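Local coordinates for probable adenylyl-sulfate kinase (Aeropyrum pernix, PDB 2YVU), which probably phosphorylates adenosine 5'-phosphosulfate with ATP to give 3'-phosphoadenylyl sulfate, the activated sulfate of sulfur metabolism, at residues A[38-43]-A[180-185]; A[62-67]-A[94-99]; A[102-107]-A[112-117]. All coordinates share one frame; numbering follows the deposited sequence.

Contact 1: A[38-43]-A[180-185]; sequences QKEGYR and LVKAVI
Lys182 NZ is gripped by two groups of segment 38-43. The stronger is the carboxylate of Glu40, whose OE1 lies 2.6 Å from Lys182 NZ in a salt bridge that meets the oxygen nearly along its C-O axis; the weaker is the phenol, with Lys182 NZ giving a weak hydrogen bond to Tyr42 OH at 3.3 Å. The ammonium sits at the edge of the Tyr42 ring, in its plane, and the lysine chain folds to get there, bent at both chi2 (-71°) and chi3 (-69°). Over one face of the same ring comes the end of Ile185: its CD1 makes a CH-pi contact 3.9 Å from the Tyr42 centroid and approaches Tyr42 CZ to 3.5 Å. With an alanine here instead of Lys182, Glu40 OE1 would probably lose its cationic mate, and the tyrosine edge its polar neighbour. The other carboxylate oxygen, Glu40 OE2, is hydrogen-bonded to Tyr178 OH, and Lys8 makes a cation-pi contact with Tyr42. Gly41, at positive phi in a Schellman motif, ends helix 26-39 and turns the chain toward strand 44-48. This is a surface contact joining the C-terminal ends of helices 26-39 and 170-184, with Ile185 also packing on Ile14 of strand 14-19 and, like Tyr42, on Ile87 of strand 87-91.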
loop_
_atom_site.group_PDB
_atom_site.type_symbol
_atom_site.label_atom_id
_atom_site.label_comp_id
_atom_site.label_asym_id
_atom_site.label_seq_id
_atom_site.Cartn_x
_atom_site.Cartn_y
_atom_site.Cartn_z
ATOM N N GLN A 38 -4.401 -16.743 -10.162
ATOM C CA GLN A 38 -2.963 -16.755 -10.374
ATOM C C GLN A 38 -2.629 -17.918 -11.302
ATOM O O GLN A 38 -1.941 -17.736 -12.304
ATOM C CB GLN A 38 -2.217 -16.873 -9.038
ATOM C CG GLN A 38 -2.321 -15.600 -8.191
ATOM C CD GLN A 38 -1.644 -15.714 -6.823
ATOM O OE1 GLN A 38 -1.542 -16.801 -6.254
ATOM N NE2 GLN A 38 -1.204 -14.580 -6.282
ATOM N N LYS A 39 -3.139 -19.107 -10.993
ATOM C CA LYS A 39 -2.875 -20.261 -11.850
ATOM C C LYS A 39 -3.269 -19.977 -13.298
ATOM O O LYS A 39 -2.732 -20.581 -14.217
ATOM C CB LYS A 39 -3.589 -21.500 -11.312
ATOM C CG LYS A 39 -2.875 -22.110 -10.111
ATOM C CD LYS A 39 -3.692 -23.236 -9.486
ATOM C CE LYS A 39 -2.944 -23.919 -8.341
ATOM N NZ LYS A 39 -3.749 -25.031 -7.728
ATOM N N GLU A 40 -4.191 -19.044 -13.508
ATOM C CA GLU A 40 -4.593 -18.682 -14.867
ATOM C C GLU A 40 -3.677 -17.595 -15.411
ATOM O O GLU A 40 -3.838 -17.149 -16.542
ATOM C CB GLU A 40 -6.043 -18.193 -14.905
ATOM C CG GLU A 40 -7.057 -19.283 -14.639
ATOM C CD GLU A 40 -8.491 -18.827 -14.862
ATOM O OE1 GLU A 40 -8.702 -17.787 -15.517
ATOM O OE2 GLU A 40 -9.410 -19.526 -14.394
ATOM N N GLY A 41 -2.737 -17.152 -14.583
ATOM C CA GLY A 41 -1.782 -16.140 -15.012
ATOM C C GLY A 41 -2.061 -14.675 -14.728
ATOM O O GLY A 41 -1.370 -13.812 -15.249
ATOM N N TYR A 42 -3.067 -14.371 -13.923
ATOM C CA TYR A 42 -3.360 -12.968 -13.627
ATOM C C TYR A 42 -2.488 -12.512 -12.468
ATOM O O TYR A 42 -2.069 -13.324 -11.646
ATOM C CB TYR A 42 -4.821 -12.789 -13.216
ATOM C CG TYR A 42 -5.835 -12.938 -14.332
ATOM C CD1 TYR A 42 -6.052 -11.905 -15.236
ATOM C CD2 TYR A 42 -6.613 -14.085 -14.442
ATOM C CE1 TYR A 42 -7.032 -12.008 -16.223
ATOM C CE2 TYR A 42 -7.597 -14.203 -15.431
ATOM C CZ TYR A 42 -7.802 -13.154 -16.315
ATOM O OH TYR A 42 -8.800 -13.214 -17.270
ATOM N N ARG A 43 -2.220 -11.212 -12.405
ATOM C CA ARG A 43 -1.457 -10.632 -11.304
ATOM C C ARG A 43 -2.519 -10.464 -10.237
ATOM O O ARG A 43 -3.538 -9.816 -10.488
ATOM C CB ARG A 43 -0.943 -9.244 -11.667
ATOM C CG ARG A 43 -0.257 -9.148 -13.011
ATOM C CD ARG A 43 1.225 -9.281 -12.848
ATOM N NE ARG A 43 1.929 -8.441 -13.813
ATOM C CZ ARG A 43 3.249 -8.293 -13.840
ATOM N NH1 ARG A 43 3.999 -8.934 -12.949
ATOM N NH2 ARG A 43 3.816 -7.508 -14.753
ATOM N N LEU A 180 -18.333 -14.149 -11.328
ATOM C CA LEU A 180 -18.591 -12.700 -11.328
ATOM C C LEU A 180 -17.282 -11.992 -11.715
ATOM O O LEU A 180 -17.261 -11.120 -12.592
ATOM C CB LEU A 180 -19.037 -12.217 -9.928
ATOM C CG LEU A 180 -19.872 -10.931 -9.709
ATOM C CD1 LEU A 180 -19.402 -10.188 -8.439
ATOM C CD2 LEU A 180 -19.764 -10.009 -10.895
ATOM N N VAL A 181 -16.185 -12.375 -11.064
ATOM C CA VAL A 181 -14.891 -11.760 -11.359
ATOM C C VAL A 181 -14.539 -11.906 -12.845
ATOM O O VAL A 181 -14.179 -10.933 -13.505
ATOM C CB VAL A 181 -13.755 -12.403 -10.514
ATOM C CG1 VAL A 181 -12.401 -12.028 -11.091
ATOM C CG2 VAL A 181 -13.842 -11.903 -9.055
ATOM N N LYS A 182 -14.636 -13.127 -13.365
ATOM C CA LYS A 182 -14.305 -13.358 -14.770
ATOM C C LYS A 182 -15.255 -12.603 -15.695
ATOM O O LYS A 182 -14.873 -12.184 -16.782
ATOM C CB LYS A 182 -14.341 -14.858 -15.086
ATOM C CG LYS A 182 -13.260 -15.648 -14.369
ATOM C CD LYS A 182 -11.855 -15.375 -14.929
ATOM C CE LYS A 182 -11.716 -15.966 -16.337
ATOM N NZ LYS A 182 -10.303 -16.127 -16.782
ATOM N N ALA A 183 -16.490 -12.415 -15.255
ATOM C CA ALA A 183 -17.449 -11.703 -16.080
ATOM C C ALA A 183 -17.067 -10.241 -16.170
ATOM O O ALA A 183 -17.321 -9.589 -17.174
ATOM C CB ALA A 183 -18.850 -11.843 -15.503
ATOM N N VAL A 184 -16.439 -9.727 -15.124
ATOM C CA VAL A 184 -16.060 -8.321 -15.099
ATOM C C VAL A 184 -14.706 -7.989 -15.738
ATOM O O VAL A 184 -14.582 -6.981 -16.438
ATOM C CB VAL A 184 -16.069 -7.783 -13.633
ATOM C CG1 VAL A 184 -15.479 -6.377 -13.568
ATOM C CG2 VAL A 184 -17.493 -7.761 -13.096
ATOM N N ILE A 185 -13.692 -8.821 -15.505
ATOM C CA ILE A 185 -12.373 -8.532 -16.047
ATOM C C ILE A 185 -12.288 -8.914 -17.508
ATOM O O ILE A 185 -11.240 -8.765 -18.127
ATOM C CB ILE A 185 -11.260 -9.269 -15.273
ATOM C CG1 ILE A 185 -11.448 -10.783 -15.398
ATOM C CG2 ILE A 185 -11.262 -8.824 -13.826
ATOM C CD1 ILE A 185 -10.412 -11.592 -14.672
#

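Contact 2: A[62-67]-A[94-99]; sequences FTREER and SPYKQA
Arg64 lays its guanidinium flat on the ring of Tyr96. The two planes are 20° apart and their centres are separated by 3.4 Å, with Arg64 CZ above the middle of the ring and only 14° off its normal: a stacked cation-pi pair. Arg64 NE faces the CD2-CE2 side, at 3.7 Å from Tyr96 CE2, while Arg64 NH1 lies toward the phenol end, 3.4 Å from Tyr96 CE1. The exact place of NH2 is doubtful, since the model sets it too close to the ring. Because the arginine meets the face, its N-H groups point broadly along the ring surface, consistent with the cation's attraction to the pi cloud added to flat packing.

Behind this first shell, the arginine owes its reach to a straight chain: CG is anti to the backbone N (chi1 -170°), and the side chain runs extended from CG to NE out of the first turn of helix 64-82. That turn is capped by Thr63, whose OG1 accepts from Glu66 N at 3.0 Å. Tyr96 in turn occupies the N-cap position of helix 97-109, and its phenol is held from the far end by a hydrogen bond between Tyr96 OH and Asp151 OD1. Two residues before it comes Ser94, probably the residue that becomes the phosphoserine intermediate, as in relatives; its OG bonds to Trp17 NE1, and its CB is directed away from segment 62-67.

The stack is thus a surface clasp between the N-terminal ends of two helices, 64-82 and 97-109. Gln98 and Ala99 pack on Leu68, and the buried Ala99 and Ser94 also touch Leu71 of helix 64-82.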
loop_
_atom_site.group_PDB
_atom_site.type_symbol
_atom_site.label_atom_id
_atom_site.label_comp_id
_atom_site.label_asym_id
_atom_site.label_seq_id
_atom_site.Cartn_x
_atom_site.Cartn_y
_atom_site.Cartn_z
ATOM N N PHE A 62 -7.617 0.434 18.078
ATOM C CA PHE A 62 -8.809 -0.123 17.456
ATOM C C PHE A 62 -9.997 0.800 17.602
ATOM O O PHE A 62 -11.139 0.366 17.545
ATOM C CB PHE A 62 -9.126 -1.500 18.042
ATOM C CG PHE A 62 -7.966 -2.454 17.989
ATOM C CD1 PHE A 62 -6.926 -2.361 18.912
ATOM C CD2 PHE A 62 -7.901 -3.438 17.004
ATOM C CE1 PHE A 62 -5.838 -3.233 18.856
ATOM C CE2 PHE A 62 -6.820 -4.314 16.940
ATOM C CZ PHE A 62 -5.786 -4.211 17.868
ATOM N N THR A 63 -9.720 2.082 17.787
ATOM C CA THR A 63 -10.786 3.061 17.915
ATOM C C THR A 63 -11.460 3.137 16.546
ATOM O O THR A 63 -10.852 2.803 15.526
ATOM C CB THR A 63 -10.221 4.453 18.320
ATOM O OG1 THR A 63 -9.430 4.995 17.256
ATOM C CG2 THR A 63 -9.332 4.317 19.562
ATOM N N ARG A 64 -12.714 3.566 16.514
ATOM C CA ARG A 64 -13.426 3.648 15.252
ATOM C C ARG A 64 -12.727 4.560 14.256
ATOM O O ARG A 64 -12.793 4.325 13.048
ATOM C CB ARG A 64 -14.858 4.124 15.475
ATOM C CG ARG A 64 -15.713 4.012 14.239
ATOM C CD ARG A 64 -17.185 4.184 14.540
ATOM N NE ARG A 64 -17.969 4.024 13.322
ATOM C CZ ARG A 64 -19.295 3.957 13.288
ATOM N NH1 ARG A 64 -19.987 4.035 14.417
ATOM N NH2 ARG A 64 -19.925 3.815 12.124
ATOM N N GLU A 65 -12.055 5.596 14.751
ATOM C CA GLU A 65 -11.344 6.514 13.865
ATOM C C GLU A 65 -10.031 5.884 13.396
ATOM O O GLU A 65 -9.547 6.172 12.307
ATOM C CB GLU A 65 -11.054 7.857 14.559
ATOM C CG GLU A 65 -11.329 7.894 16.057
ATOM C CD GLU A 65 -12.795 8.141 16.386
ATOM O OE1 GLU A 65 -13.350 9.151 15.902
ATOM O OE2 GLU A 65 -13.386 7.332 17.132
ATOM N N GLU A 66 -9.470 5.017 14.230
ATOM C CA GLU A 66 -8.219 4.331 13.918
ATOM C C GLU A 66 -8.480 3.327 12.788
ATOM O O GLU A 66 -7.711 3.230 11.837
ATOM C CB GLU A 66 -7.718 3.597 15.164
ATOM C CG GLU A 66 -6.277 3.125 15.097
ATOM C CD GLU A 66 -5.313 4.101 15.743
ATOM O OE1 GLU A 66 -5.447 4.346 16.964
ATOM O OE2 GLU A 66 -4.423 4.618 15.031
ATOM N N ARG A 67 -9.581 2.589 12.905
ATOM C CA ARG A 67 -9.966 1.607 11.899
ATOM C C ARG A 67 -10.206 2.280 10.548
ATOM O O ARG A 67 -9.845 1.738 9.506
ATOM C CB ARG A 67 -11.231 0.865 12.339
ATOM C CG ARG A 67 -11.019 -0.065 13.510
ATOM C CD ARG A 67 -12.325 -0.743 13.926
ATOM N NE ARG A 67 -12.141 -1.607 15.095
ATOM C CZ ARG A 67 -11.558 -2.804 15.070
ATOM N NH1 ARG A 67 -11.095 -3.304 13.932
ATOM N NH2 ARG A 67 -11.436 -3.506 16.191
ATOM N N SER A 94 -14.598 -4.673 8.389
ATOM C CA SER A 94 -15.170 -3.377 8.041
ATOM C C SER A 94 -16.692 -3.485 8.197
ATOM O O SER A 94 -17.437 -3.455 7.221
ATOM C CB SER A 94 -14.776 -3.052 6.598
ATOM O OG SER A 94 -15.027 -4.153 5.722
ATOM N N PRO A 95 -17.170 -3.607 9.445
ATOM C CA PRO A 95 -18.597 -3.740 9.740
ATOM C C PRO A 95 -19.511 -2.578 9.384
ATOM O O PRO A 95 -20.702 -2.786 9.166
ATOM C CB PRO A 95 -18.609 -4.046 11.241
ATOM C CG PRO A 95 -17.465 -3.259 11.737
ATOM C CD PRO A 95 -16.388 -3.526 10.693
ATOM N N TYR A 96 -18.955 -1.376 9.289
ATOM C CA TYR A 96 -19.752 -0.181 9.003
ATOM C C TYR A 96 -19.902 0.187 7.524
ATOM O O TYR A 96 -18.917 0.327 6.797
ATOM C CB TYR A 96 -19.160 1.005 9.775
ATOM C CG TYR A 96 -19.201 0.825 11.279
ATOM C CD1 TYR A 96 -20.389 0.993 11.985
ATOM C CD2 TYR A 96 -18.057 0.465 11.993
ATOM C CE1 TYR A 96 -20.445 0.813 13.371
ATOM C CE2 TYR A 96 -18.102 0.280 13.379
ATOM C CZ TYR A 96 -19.304 0.457 14.059
ATOM O OH TYR A 96 -19.364 0.277 15.427
ATOM N N LYS A 97 -21.146 0.335 7.087
ATOM C CA LYS A 97 -21.451 0.698 5.713
ATOM C C LYS A 97 -20.718 1.956 5.272
ATOM O O LYS A 97 -20.118 1.987 4.206
ATOM C CB LYS A 97 -22.965 0.910 5.544
ATOM C CG LYS A 97 -23.776 -0.374 5.612
ATOM C CD LYS A 97 -25.256 -0.122 5.431
ATOM C CE LYS A 97 -25.799 0.777 6.531
ATOM N NZ LYS A 97 -27.241 1.045 6.331
ATOM N N GLN A 98 -20.786 2.998 6.094
ATOM C CA GLN A 98 -20.145 4.262 5.786
ATOM C C GLN A 98 -18.678 4.055 5.481
ATOM O O GLN A 98 -18.147 4.597 4.506
ATOM C CB GLN A 98 -20.302 5.226 6.969
ATOM C CG GLN A 98 -19.583 6.585 6.820
ATOM C CD GLN A 98 -18.078 6.522 7.125
ATOM O OE1 GLN A 98 -17.649 5.888 8.096
ATOM N NE2 GLN A 98 -17.277 7.201 6.304
ATOM N N ALA A 99 -18.022 3.261 6.322
ATOM C CA ALA A 99 -16.606 2.977 6.146
ATOM C C ALA A 99 -16.373 2.282 4.811
ATOM O O ALA A 99 -15.469 2.641 4.068
ATOM C CB ALA A 99 -16.108 2.107 7.305
#

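Contact 3: A[102-107]-A[112-117]; sequences MVRRIV and IPFLEI
Arg104 spends its guanidinium on several acceptors of the strand and its surroundings. Arg104 NH2 gives a fairly straight bond (160°) to Glu116 OE1 at 3.2 Å, a salt bridge made in the guanidinium plane and on the anti side of the carboxylate. Arg104 NE donates to a water 3.0 Å away, and the same water donates a hydrogen bond to Glu116 OE1 at 2.8 Å, so this oxygen receives two donors. Arg104 NH1 makes a weak, bent bond (128°) to Phe114 O at 3.1 Å; its stronger partner is Glu108, one turn on in the helix. The other carboxylate oxygen, Glu116 OE2, pairs with Arg100, so the buried glutamate is flanked by two arginines, an environment likely to favour its charged form.

Helix 97-109 and strand 114-120 form the alpha-to-beta half of a crossover in the parallel sheet of this P-loop kinase: beside strand 14-19, strand 114-117 runs back nearly antiparallel to helix residues 102-107 (157° between their directions). The backbone turn between them is fastened by Ile112 N donating to Val107 O.

Phe114 fills the space between helix and strand, its CG swung anti to the backbone N, which carries the ring to the helix. Arg104 CA stands almost squarely over one ring face in a CH-pi contact, 3.8 Å from the Phe114 centroid, and CD1 of this ring lies over the centre of the guanidinium although the two planes are steeply inclined. Val103 CG1 and Val107 CG2 reach the ring on its CE2-CD2 side, while Val107 CG1 packs against Ile112 CB at 3.6 Å.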
loop_
_atom_site.group_PDB
_atom_site.type_symbol
_atom_site.label_atom_id
_atom_site.label_comp_id
_atom_site.label_asym_id
_atom_site.label_seq_id
_atom_site.Cartn_x
_atom_site.Cartn_y
_atom_site.Cartn_z
ATOM N N MET A 102 -16.821 4.666 1.871
ATOM C CA MET A 102 -15.644 5.520 1.738
ATOM C C MET A 102 -14.542 4.746 0.973
ATOM O O MET A 102 -13.837 5.302 0.132
ATOM C CB MET A 102 -15.176 5.921 3.138
ATOM C CG MET A 102 -13.898 6.711 3.185
ATOM S SD MET A 102 -12.455 5.640 3.187
ATOM C CE MET A 102 -12.396 5.123 4.931
ATOM N N VAL A 103 -14.407 3.451 1.253
ATOM C CA VAL A 103 -13.410 2.638 0.552
ATOM C C VAL A 103 -13.813 2.554 -0.926
ATOM O O VAL A 103 -12.996 2.801 -1.810
ATOM C CB VAL A 103 -13.327 1.222 1.132
ATOM C CG1 VAL A 103 -12.471 0.341 0.228
ATOM C CG2 VAL A 103 -12.723 1.276 2.533
ATOM N N ARG A 104 -15.081 2.229 -1.182
ATOM C CA ARG A 104 -15.604 2.145 -2.550
ATOM C C ARG A 104 -15.324 3.411 -3.342
ATOM O O ARG A 104 -14.894 3.338 -4.504
ATOM C CB ARG A 104 -17.124 1.927 -2.543
ATOM C CG ARG A 104 -17.776 2.034 -3.932
ATOM C CD ARG A 104 -19.332 1.862 -3.899
ATOM N NE ARG A 104 -19.772 0.516 -3.510
ATOM C CZ ARG A 104 -19.764 -0.551 -4.315
ATOM N NH1 ARG A 104 -19.336 -0.456 -5.571
ATOM N NH2 ARG A 104 -20.222 -1.714 -3.877
ATOM N N ARG A 105 -15.599 4.563 -2.723
ATOM C CA ARG A 105 -15.402 5.866 -3.362
ATOM C C ARG A 105 -13.980 6.063 -3.862
ATOM O O ARG A 105 -13.751 6.514 -4.987
ATOM C CB ARG A 105 -15.719 7.014 -2.392
ATOM C CG ARG A 105 -17.193 7.233 -2.101
ATOM C CD ARG A 105 -17.470 8.676 -1.616
ATOM N NE ARG A 105 -16.729 9.053 -0.407
ATOM C CZ ARG A 105 -17.068 8.709 0.834
ATOM N NH1 ARG A 105 -18.152 7.974 1.054
ATOM N NH2 ARG A 105 -16.320 9.103 1.859
ATOM N N ILE A 106 -13.024 5.765 -2.997
ATOM C CA ILE A 106 -11.630 5.915 -3.349
ATOM C C ILE A 106 -11.294 5.062 -4.552
ATOM O O ILE A 106 -10.646 5.536 -5.488
ATOM C CB ILE A 106 -10.739 5.558 -2.155
ATOM C CG1 ILE A 106 -10.874 6.670 -1.104
ATOM C CG2 ILE A 106 -9.299 5.333 -2.615
ATOM C CD1 ILE A 106 -10.304 6.343 0.273
ATOM N N VAL A 107 -11.764 3.820 -4.560
ATOM C CA VAL A 107 -11.474 2.921 -5.695
ATOM C C VAL A 107 -12.182 3.359 -7.000
ATOM O O VAL A 107 -11.558 3.420 -8.081
ATOM C CB VAL A 107 -11.870 1.452 -5.343
ATOM C CG1 VAL A 107 -11.678 0.531 -6.541
ATOM C CG2 VAL A 107 -10.990 0.952 -4.142
ATOM N N ILE A 112 -11.894 2.382 -11.185
ATOM C CA ILE A 112 -11.710 0.952 -10.957
ATOM C C ILE A 112 -12.963 0.277 -10.415
ATOM O O ILE A 112 -13.575 0.762 -9.467
ATOM C CB ILE A 112 -10.554 0.715 -9.957
ATOM C CG1 ILE A 112 -9.275 1.312 -10.528
ATOM C CG2 ILE A 112 -10.375 -0.779 -9.683
ATOM C CD1 ILE A 112 -8.120 1.303 -9.556
ATOM N N PRO A 113 -13.367 -0.850 -11.021
ATOM C CA PRO A 113 -14.548 -1.589 -10.580
ATOM C C PRO A 113 -14.347 -2.031 -9.128
ATOM O O PRO A 113 -13.274 -2.521 -8.776
ATOM C CB PRO A 113 -14.585 -2.778 -11.528
ATOM C CG PRO A 113 -13.998 -2.209 -12.774
ATOM C CD PRO A 113 -12.826 -1.427 -12.259
ATOM N N PHE A 114 -15.366 -1.847 -8.293
ATOM C CA PHE A 114 -15.273 -2.237 -6.891
ATOM C C PHE A 114 -16.413 -3.201 -6.597
ATOM O O PHE A 114 -17.578 -2.803 -6.553
ATOM C CB PHE A 114 -15.356 -0.994 -5.994
ATOM C CG PHE A 114 -15.209 -1.289 -4.515
ATOM C CD1 PHE A 114 -16.331 -1.521 -3.715
ATOM C CD2 PHE A 114 -13.951 -1.302 -3.917
ATOM C CE1 PHE A 114 -16.200 -1.751 -2.344
ATOM C CE2 PHE A 114 -13.802 -1.534 -2.541
ATOM C CZ PHE A 114 -14.926 -1.757 -1.750
ATOM N N LEU A 115 -16.073 -4.470 -6.399
ATOM C CA LEU A 115 -17.084 -5.489 -6.134
ATOM C C LEU A 115 -17.223 -5.806 -4.652
ATOM O O LEU A 115 -16.366 -6.467 -4.063
ATOM C CB LEU A 115 -16.750 -6.782 -6.892
ATOM C CG LEU A 115 -16.528 -6.607 -8.393
ATOM C CD1 LEU A 115 -16.061 -7.908 -9.034
ATOM C CD2 LEU A 115 -17.814 -6.125 -9.006
ATOM N N GLU A 116 -18.308 -5.339 -4.053
ATOM C CA GLU A 116 -18.563 -5.583 -2.643
ATOM C C GLU A 116 -19.267 -6.934 -2.514
ATOM O O GLU A 116 -20.418 -7.107 -2.930
ATOM C CB GLU A 116 -19.414 -4.455 -2.077
ATOM C CG GLU A 116 -19.714 -4.559 -0.597
ATOM C CD GLU A 116 -20.224 -3.236 -0.039
ATOM O OE1 GLU A 116 -20.709 -2.407 -0.826
ATOM O OE2 GLU A 116 -20.144 -3.019 1.182
ATOM N N ILE A 117 -18.545 -7.890 -1.951
ATOM C CA ILE A 117 -19.028 -9.255 -1.787
ATOM C C ILE A 117 -19.418 -9.538 -0.344
ATOM O O ILE A 117 -18.569 -9.538 0.563
ATOM C CB ILE A 117 -17.924 -10.257 -2.184
ATOM C CG1 ILE A 117 -17.345 -9.854 -3.545
ATOM C CG2 ILE A 117 -18.452 -11.708 -2.082
ATOM C CD1 ILE A 117 -18.363 -9.836 -4.716
HETATM O O HOH W 1 -20.073 0.293 -0.512
#

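How the contacts relate
From the N terminus, segment 38-43 comes first, at the end of helix 26-39, and is met by 180-185 near the C terminus: contact 1 closes a loop of 136 residues that holds both other contacts. Within it, contact 2 joins the starts of helices 64-82 and 97-109 across 26 residues, and contact 3 follows in series, turning helix 97-109 back into strand 114-120 after only four. Contacts 2 and 3 share helix 97-109. Contacts 1 and 2 lie on opposite sides of the chain's centre, about 29 Å between centres, whereas contact 3 touches contact 1 where Leu180 packs on Leu115 and Ile117.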